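Local coordinates for IMPACT family member YigZ (Escherichia coli, PDB 1VI7), which probably binds anions and guanyl ribonucleotides and may hydrolyse ribonucleoside triphosphates, though its role in the cell is not established, at residues D75-G80 and G114-A119; A100-Y105 and G122-A127; L144-E147 and G153-A156; H149-I154 and V174-A179. All coordinates share one frame; numbering follows the deposited sequence.

Interaction 1: residues D75-G80 and G114-A119; sequences DGEPAG and GGLVKA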
# COMPACT_ATOMS: atom_id res chain seq x y z
N ASP A 75 8.88 -12.56 15.28
CA ASP A 75 9.67 -11.84 16.29
C ASP A 75 9.66 -12.59 17.61
O ASP A 75 9.11 -12.14 18.62
CB ASP A 75 9.21 -10.40 16.39
CG ASP A 75 9.73 -9.61 17.57
OD1 ASP A 75 10.94 -9.31 17.61
OD2 ASP A 75 8.90 -9.33 18.46
N GLY A 76 10.18 -13.83 17.56
CA GLY A 76 10.32 -14.60 18.77
C GLY A 76 9.16 -15.43 19.21
O GLY A 76 9.35 -16.29 20.11
N GLU A 77 7.96 -15.22 18.66
CA GLU A 77 6.82 -16.09 19.02
C GLU A 77 6.96 -17.37 18.18
O GLU A 77 7.52 -17.35 17.08
CB GLU A 77 5.51 -15.39 18.82
CG GLU A 77 5.03 -14.36 19.79
CD GLU A 77 4.80 -14.81 21.21
OE1 GLU A 77 3.98 -14.20 21.93
OE2 GLU A 77 5.49 -15.77 21.64
N PRO A 78 6.51 -18.50 18.70
CA PRO A 78 6.64 -19.78 18.02
C PRO A 78 6.26 -19.74 16.57
O PRO A 78 5.13 -19.37 16.21
CB PRO A 78 5.79 -20.72 18.82
CG PRO A 78 5.13 -19.95 19.90
CD PRO A 78 5.84 -18.63 20.01
N ALA A 79 7.10 -20.22 15.68
CA ALA A 79 6.88 -20.22 14.25
C ALA A 79 5.45 -20.49 13.83
O ALA A 79 4.79 -21.37 14.40
CB ALA A 79 7.82 -21.21 13.58
N GLY A 80 4.95 -19.76 12.85
CA GLY A 80 3.66 -19.82 12.25
C GLY A 80 2.49 -19.54 13.18
O GLY A 80 1.32 -19.84 12.84
N GLY A 114 -2.53 -22.58 20.19
CA GLY A 114 -3.84 -22.05 19.85
C GLY A 114 -4.01 -20.65 20.43
O GLY A 114 -4.28 -19.69 19.71
N GLY A 115 -3.73 -20.50 21.71
CA GLY A 115 -3.84 -19.27 22.45
C GLY A 115 -3.18 -18.09 21.78
O GLY A 115 -3.68 -16.97 21.86
N LEU A 116 -1.99 -18.30 21.22
CA LEU A 116 -1.24 -17.27 20.52
C LEU A 116 -1.89 -16.93 19.18
O LEU A 116 -1.92 -15.77 18.83
CB LEU A 116 0.20 -17.73 20.22
CG LEU A 116 1.06 -18.00 21.46
CD1 LEU A 116 2.45 -18.38 21.05
CD2 LEU A 116 1.05 -16.77 22.37
N VAL A 117 -2.36 -17.94 18.47
CA VAL A 117 -3.04 -17.74 17.20
C VAL A 117 -4.28 -16.89 17.37
O VAL A 117 -4.49 -15.95 16.59
CB VAL A 117 -3.39 -19.07 16.50
CG1 VAL A 117 -4.41 -18.87 15.39
CG2 VAL A 117 -2.09 -19.68 15.98
N LYS A 118 -5.06 -17.11 18.44
CA LYS A 118 -6.26 -16.29 18.61
C LYS A 118 -5.91 -14.89 19.10
O LYS A 118 -6.70 -13.94 18.97
CB LYS A 118 -7.30 -16.95 19.47
CG LYS A 118 -7.42 -18.45 19.38
CD LYS A 118 -8.51 -18.97 18.45
CE LYS A 118 -8.31 -20.45 18.16
NZ LYS A 118 -8.37 -21.29 19.41
N ALA A 119 -4.69 -14.69 19.59
CA ALA A 119 -4.28 -13.39 20.09
C ALA A 119 -3.72 -12.53 18.95
O ALA A 119 -3.84 -11.31 18.96
CB ALA A 119 -3.29 -13.51 21.21
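The carboxylate of E77 lies with one face over the branched end of L116, whose two methyls both sit on that face, while P78 touches the same leucine with CG and CD, the methyl lying obliquely to the ring. This is a loop-on-helix contact in the UPF0029 part of the IMPACT family protein: the loop after strand 71-73 folds against helix 113-128. Over the carboxylate, CD1 of L116 lies 4.0 Å from OE2 of E77, and CD2 of L116 lies 3.9 Å from OE1 of E77. This is van der Waals contact alone, since the polar work of the acid is done elsewhere: OE1 of E77 makes a salt bridge with NH1 of R104 and a hydrogen bond with OH of Y120. Two bonds thus grip OE1 and limit how the carboxylate can turn, and the arginine would probably favour the charged form. The E77 chain bends at chi2 (-61°), and chi3 (-154°) sets the turn of the carboxylate that puts a face to the leucine. P78, more open to solvent, comes in at about a right angle to L116, with CG of P78 nearest CD1 of L116 at 3.3 Å.

Interaction 2: residues A100-Y105 and G122-A127; sequences AVVVRY and GGVNQA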
# COMPACT_ATOMS: atom_id res chain seq x y z
N ALA A 100 0.09 -4.55 9.52
CA ALA A 100 -0.44 -4.65 10.89
C ALA A 100 0.66 -5.03 11.87
O ALA A 100 1.66 -5.62 11.46
CB ALA A 100 -1.57 -5.68 10.93
N VAL A 101 0.55 -4.55 13.11
CA VAL A 101 1.49 -4.87 14.13
C VAL A 101 0.85 -5.26 15.46
O VAL A 101 0.16 -4.48 16.11
CB VAL A 101 2.52 -3.78 14.44
CG1 VAL A 101 3.32 -4.18 15.69
CG2 VAL A 101 3.49 -3.58 13.28
N VAL A 102 1.14 -6.49 15.90
CA VAL A 102 0.62 -6.82 17.26
C VAL A 102 1.78 -6.57 18.22
O VAL A 102 2.92 -6.50 17.71
CB VAL A 102 -0.04 -8.16 17.30
CG1 VAL A 102 -0.85 -8.37 18.58
CG2 VAL A 102 -1.00 -8.31 16.10
N VAL A 103 1.56 -6.02 19.40
CA VAL A 103 2.62 -5.66 20.34
C VAL A 103 2.42 -6.48 21.61
O VAL A 103 1.36 -6.40 22.24
CB VAL A 103 2.60 -4.15 20.61
CG1 VAL A 103 3.43 -3.75 21.83
CG2 VAL A 103 3.16 -3.41 19.37
N ARG A 104 3.40 -7.35 21.98
CA ARG A 104 3.08 -8.14 23.14
C ARG A 104 3.83 -7.80 24.41
O ARG A 104 5.04 -7.80 24.52
CB ARG A 104 3.11 -9.65 22.87
CG ARG A 104 2.37 -10.41 24.01
CD ARG A 104 2.80 -11.84 24.05
NE ARG A 104 2.15 -12.65 25.09
CZ ARG A 104 2.47 -13.95 25.20
NH1 ARG A 104 3.38 -14.46 24.36
NH2 ARG A 104 1.92 -14.72 26.11
N TYR A 105 3.04 -7.54 25.45
CA TYR A 105 3.52 -7.32 26.80
C TYR A 105 3.19 -8.60 27.60
O TYR A 105 2.01 -8.88 27.81
CB TYR A 105 2.82 -6.12 27.42
CG TYR A 105 3.22 -4.73 26.98
CD1 TYR A 105 4.25 -4.04 27.60
CD2 TYR A 105 2.50 -4.05 25.99
CE1 TYR A 105 4.60 -2.76 27.21
CE2 TYR A 105 2.83 -2.76 25.61
CZ TYR A 105 3.89 -2.13 26.21
OH TYR A 105 4.24 -0.85 25.83
N GLY A 122 -6.72 -13.14 15.63
CA GLY A 122 -7.85 -12.47 16.23
C GLY A 122 -7.66 -10.99 16.46
O GLY A 122 -8.62 -10.22 16.47
N GLY A 123 -6.46 -10.58 16.86
CA GLY A 123 -6.12 -9.19 17.09
C GLY A 123 -6.30 -8.41 15.79
O GLY A 123 -7.06 -7.44 15.77
N VAL A 124 -5.76 -8.96 14.70
CA VAL A 124 -5.92 -8.27 13.41
C VAL A 124 -7.38 -8.31 12.99
O VAL A 124 -7.93 -7.27 12.54
CB VAL A 124 -4.98 -8.79 12.33
CG1 VAL A 124 -5.09 -8.07 11.01
CG2 VAL A 124 -3.55 -8.66 12.85
N ASN A 125 -8.08 -9.36 13.41
CA ASN A 125 -9.49 -9.46 13.13
C ASN A 125 -10.33 -8.36 13.77
O ASN A 125 -11.25 -7.83 13.14
CB ASN A 125 -10.00 -10.84 13.62
CG ASN A 125 -11.43 -11.05 13.14
OD1 ASN A 125 -12.35 -10.55 13.79
ND2 ASN A 125 -11.56 -11.68 11.99
N GLN A 126 -10.06 -8.00 15.01
CA GLN A 126 -10.86 -7.03 15.73
C GLN A 126 -10.68 -5.63 15.16
O GLN A 126 -11.61 -4.84 15.04
CB GLN A 126 -10.49 -7.01 17.21
CG GLN A 126 -10.87 -8.27 17.97
CD GLN A 126 -12.32 -8.64 17.69
OE1 GLN A 126 -12.58 -9.80 17.37
NE2 GLN A 126 -13.18 -7.63 17.67
N ALA A 127 -9.41 -5.32 14.90
CA ALA A 127 -8.96 -4.03 14.39
C ALA A 127 -9.65 -3.75 13.05
O ALA A 127 -10.14 -2.67 12.76
CB ALA A 127 -7.45 -4.09 14.16
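V124 carries this contact: its CG2 methyl lies between A100 and V102, two residues on the same side of strand 98-105. CG2 of V124 is 4.1 Å from CB of A100 and likewise 4.1 Å from CG2 of V102, so one methyl serves both strand residues. Chi1 of V124 is -178°, which sends CG1 opposite the backbone N and leaves CG2 beside that N, on the flank that meets the strand. V102 answers with its own CG2, also the branch lying beside its backbone N, and the two valines meet at a slant. No hydrogen bond joins the segments; this part is hydrocarbon against hydrocarbon, and all three residues are buried. M86, Q89 and L90 of helix 84-93 also touch V124, so the valine is wedged between the strand and a second helix. G123, having no side chain, lets the backbones come close, CA of G123 lying 7.1 Å from CA of V102.

The contact is looser further along. V101 turns to the other side of the sheet, and toward R104 and Y105 the strand draws away from this turn of helix. On the helix, N125 and Q126 face the more open side; ND2 of N125 is hydrogen-bonded to OE1 of Q89, tying the two helices together at their polar margin. A helix laid by small aliphatic side chains across the middle strand of a five-stranded antiparallel sheet is consistent with the ribosomal protein S5-like fold to which this family is related.

Interaction 3: residues L144-E147 and G153-A156; sequences LQCE and GIEA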
# COMPACT_ATOMS: atom_id res chain seq x y z
N LEU A 144 5.42 8.89 -24.33
CA LEU A 144 5.19 10.06 -25.19
C LEU A 144 6.50 10.71 -25.58
O LEU A 144 7.29 11.12 -24.75
CB LEU A 144 4.30 11.04 -24.41
CG LEU A 144 4.02 12.38 -25.08
CD1 LEU A 144 3.19 12.17 -26.34
CD2 LEU A 144 3.38 13.38 -24.13
N GLN A 145 6.75 10.78 -26.88
CA GLN A 145 8.02 11.42 -27.36
C GLN A 145 7.64 12.79 -27.95
O GLN A 145 6.65 12.92 -28.67
CB GLN A 145 8.79 10.51 -28.24
CG GLN A 145 9.90 10.89 -29.12
CD GLN A 145 10.42 9.72 -29.97
OE1 GLN A 145 9.66 9.22 -30.81
NE2 GLN A 145 11.68 9.32 -29.78
N CYS A 146 8.25 13.81 -27.33
CA CYS A 146 8.10 15.20 -27.67
C CYS A 146 9.41 15.98 -27.81
O CYS A 146 10.49 15.60 -27.39
CB CYS A 146 7.26 15.88 -26.57
SG CYS A 146 8.14 16.17 -25.05
N GLU A 147 9.25 17.25 -28.16
CA GLU A 147 10.41 18.13 -28.34
C GLU A 147 10.68 18.97 -27.12
O GLU A 147 9.74 19.30 -26.38
CB GLU A 147 10.14 19.01 -29.58
CG GLU A 147 9.90 18.15 -30.81
CD GLU A 147 10.58 18.61 -32.06
OE1 GLU A 147 11.77 18.99 -31.99
OE2 GLU A 147 9.93 18.60 -33.13
N GLY A 153 4.90 23.06 -21.64
CA GLY A 153 3.55 22.94 -22.13
C GLY A 153 2.92 21.61 -21.73
O GLY A 153 1.76 21.61 -21.29
N ILE A 154 3.59 20.49 -21.97
CA ILE A 154 3.03 19.19 -21.64
C ILE A 154 2.91 18.94 -20.15
O ILE A 154 1.92 18.41 -19.67
CB ILE A 154 3.80 18.04 -22.29
CG1 ILE A 154 3.78 18.16 -23.82
CG2 ILE A 154 3.24 16.69 -21.85
CD1 ILE A 154 4.84 17.25 -24.45
N GLU A 155 3.91 19.33 -19.37
CA GLU A 155 3.82 19.15 -17.92
C GLU A 155 2.50 19.77 -17.46
O GLU A 155 1.64 19.11 -16.89
CB GLU A 155 5.00 19.81 -17.22
CG GLU A 155 6.32 19.10 -17.48
CD GLU A 155 7.53 19.82 -16.94
OE1 GLU A 155 8.66 19.26 -17.05
OE2 GLU A 155 7.39 20.95 -16.42
N ALA A 156 2.29 21.03 -17.85
CA ALA A 156 1.07 21.72 -17.51
C ALA A 156 -0.18 20.99 -17.95
O ALA A 156 -1.05 20.75 -17.10
CB ALA A 156 1.11 23.14 -18.05
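Strand 140-146 and helix 151-160 are the first strand and first helix of a beta-alpha-beta-beta-alpha-beta domain with the strand order of the ferredoxin-like fold, and here I154 on the helix settles onto L144 and C146 of the strand. The two strand residues are two apart, so both point to the helix side, whereas Q145 between them turns the other way. CG2 of I154 meets only the leucine, 4.0 Å from CD2 of L144, the two side chains reaching for each other tip to tip. CD1 of I154 lies 3.5 Å from CB of C146 and equally 3.5 Å from SG of C146, and it also brushes CD2 of L144 at 4.1 Å. With chi1 of I154 at -61°, CG1 is opposite the carbonyl carbon and its arm runs out to the cysteine. L192 and F195 of helix 185-196 and L200 in the following loop pack around the same three residues. Just past the strand, the N of E147 is hydrogen-bonded to OE1 of Q150, which pins the short turn into the helix. Between strand and helix themselves there is no polar bond at all: the contact is purely apolar, with the sulfur acting as a bulky, weakly polar packing atom, and its stability should come from excluding water and from fit.

Interaction 4: residues H149-I154 and V174-A179; sequences HQLTGI and VLLRVA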
# COMPACT_ATOMS: atom_id res chain seq x y z
N HIS A 149 10.86 22.15 -26.67
CA HIS A 149 10.06 23.35 -26.66
C HIS A 149 8.61 23.04 -26.33
O HIS A 149 7.74 23.93 -26.38
CB HIS A 149 10.16 24.12 -27.97
CG HIS A 149 9.51 23.45 -29.12
ND1 HIS A 149 8.14 23.48 -29.30
CD2 HIS A 149 9.98 22.68 -30.12
CE1 HIS A 149 7.79 22.79 -30.37
NE2 HIS A 149 8.89 22.26 -30.88
N GLN A 150 8.27 21.77 -26.17
CA GLN A 150 6.96 21.33 -25.77
C GLN A 150 6.94 20.82 -24.33
O GLN A 150 5.87 20.62 -23.76
CB GLN A 150 6.40 20.28 -26.71
CG GLN A 150 6.42 20.67 -28.17
CD GLN A 150 6.21 19.50 -29.11
OE1 GLN A 150 6.97 18.53 -29.17
NE2 GLN A 150 5.18 19.60 -29.93
N LEU A 151 8.06 20.66 -23.67
CA LEU A 151 8.12 20.19 -22.30
C LEU A 151 7.21 20.93 -21.34
O LEU A 151 6.12 20.42 -21.06
CB LEU A 151 9.55 20.18 -21.77
CG LEU A 151 9.91 19.05 -20.81
CD1 LEU A 151 9.39 17.73 -21.33
CD2 LEU A 151 11.42 19.01 -20.62
N THR A 152 7.56 22.13 -20.88
CA THR A 152 6.70 22.88 -19.98
C THR A 152 5.24 22.79 -20.38
O THR A 152 4.39 22.44 -19.56
CB THR A 152 7.08 24.34 -19.78
OG1 THR A 152 6.85 25.11 -20.95
CG2 THR A 152 8.53 24.48 -19.34
N GLY A 153 4.90 23.06 -21.64
CA GLY A 153 3.55 22.94 -22.13
C GLY A 153 2.92 21.61 -21.73
O GLY A 153 1.76 21.61 -21.29
N ILE A 154 3.59 20.49 -21.97
CA ILE A 154 3.03 19.19 -21.64
C ILE A 154 2.91 18.94 -20.15
O ILE A 154 1.92 18.41 -19.67
CB ILE A 154 3.80 18.04 -22.29
CG1 ILE A 154 3.78 18.16 -23.82
CG2 ILE A 154 3.24 16.69 -21.85
CD1 ILE A 154 4.84 17.25 -24.45
N VAL A 174 12.64 14.24 -26.39
CA VAL A 174 12.37 13.89 -24.98
C VAL A 174 11.55 12.63 -24.93
O VAL A 174 10.68 12.46 -25.78
CB VAL A 174 11.68 15.02 -24.22
CG1 VAL A 174 11.55 14.63 -22.74
CG2 VAL A 174 12.40 16.35 -24.34
N LEU A 175 11.98 11.65 -24.15
CA LEU A 175 11.17 10.46 -24.02
C LEU A 175 10.62 10.40 -22.58
O LEU A 175 11.35 10.31 -21.63
CB LEU A 175 11.76 9.14 -24.40
CG LEU A 175 10.65 8.03 -24.38
CD1 LEU A 175 10.01 7.95 -25.75
CD2 LEU A 175 11.18 6.74 -23.82
N LEU A 176 9.33 10.61 -22.56
CA LEU A 176 8.53 10.72 -21.35
C LEU A 176 7.71 9.44 -21.12
O LEU A 176 7.20 8.75 -22.03
CB LEU A 176 7.62 11.93 -21.54
CG LEU A 176 7.59 13.19 -20.75
CD1 LEU A 176 8.89 13.83 -20.33
CD2 LEU A 176 6.75 14.27 -21.49
N ARG A 177 7.61 9.06 -19.87
CA ARG A 177 6.80 7.94 -19.38
C ARG A 177 5.74 8.62 -18.50
O ARG A 177 6.18 9.39 -17.61
CB ARG A 177 7.68 7.06 -18.50
CG ARG A 177 6.96 5.93 -17.78
CD ARG A 177 6.17 5.11 -18.75
NE ARG A 177 6.00 3.73 -18.49
CZ ARG A 177 6.71 2.80 -17.90
NH1 ARG A 177 7.88 3.08 -17.34
NH2 ARG A 177 6.24 1.54 -17.88
N VAL A 178 4.53 8.87 -18.98
CA VAL A 178 3.53 9.58 -18.19
C VAL A 178 2.48 8.65 -17.60
O VAL A 178 2.31 7.54 -18.09
CB VAL A 178 2.77 10.64 -19.02
CG1 VAL A 178 3.65 11.86 -19.22
CG2 VAL A 178 2.33 10.01 -20.34
N ALA A 179 1.83 9.14 -16.56
CA ALA A 179 0.79 8.45 -15.84
C ALA A 179 -0.40 9.39 -15.57
O ALA A 179 -0.24 10.41 -14.90
CB ALA A 179 1.30 7.90 -14.51
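V174 holds CG1 opposite its backbone N (chi1 -175°), and this is the branch that meets the helix, CD1 of L151 lying 4.0 Å from CG1 of V174. The CB of L151 sets off alongside the strand and its CD1 does the reaching, so the leucine crosses the valine at about a right angle. The same CD1 of L151 also touches CD1 of L176, at 4.1 Å, and thus bridges two strand residues that point to the helix side. L176 is shared in turn: its other methyl, CD2 of L176, lies 4.3 Å from CG2 of I154, one helical turn on from L151. Each methyl of L176 therefore has its own partner in the first turn of the helix. That turn is held by a backbone bond from N of I154 to O of Q150, 2.9 Å long.

Nothing polar passes between the segments. V174, L176 and I154 are buried, while L151 stays partly open at the margin, where Y170 of strand 164-170 also touches it. Beneath the helix the strand is well tied into the sheet: V174 and L176 are bonded through their backbones to C146 and L144, and R177 to I166 and N167 of the adjoining strand 164-170. Q150 leans on F195 and S196 of helix 185-196. A helix packed by aliphatic side chains against an inner strand of an antiparallel sheet, with a second helix beside it, is typical of the ferredoxin-like fold, consistent with the relation of the DUF1949 family to the EF-G C-terminal domains.

The four contacts fall into two groups on opposite sides of the chain's centre, nearest atoms about 27 Å apart at the closest, between interactions 2 and 4. Interactions 1 and 2 sit on helix 113-128 in the UPF0029 part, centres 11 Å apart, and touch through R104, which belongs to interaction 2 but serves interaction 1 as its charge partner. Interactions 3 and 4, centres 3 Å apart, share G153 and I154 and set helix 151-160 on two neighbouring strands of one sheet. Interaction 2 is fully buried and aliphatic, as is interaction 3, with a thiol added; interaction 4 opens at L151. Interaction 1 differs most: a loop contact with an exposed proline and a buried carboxylate.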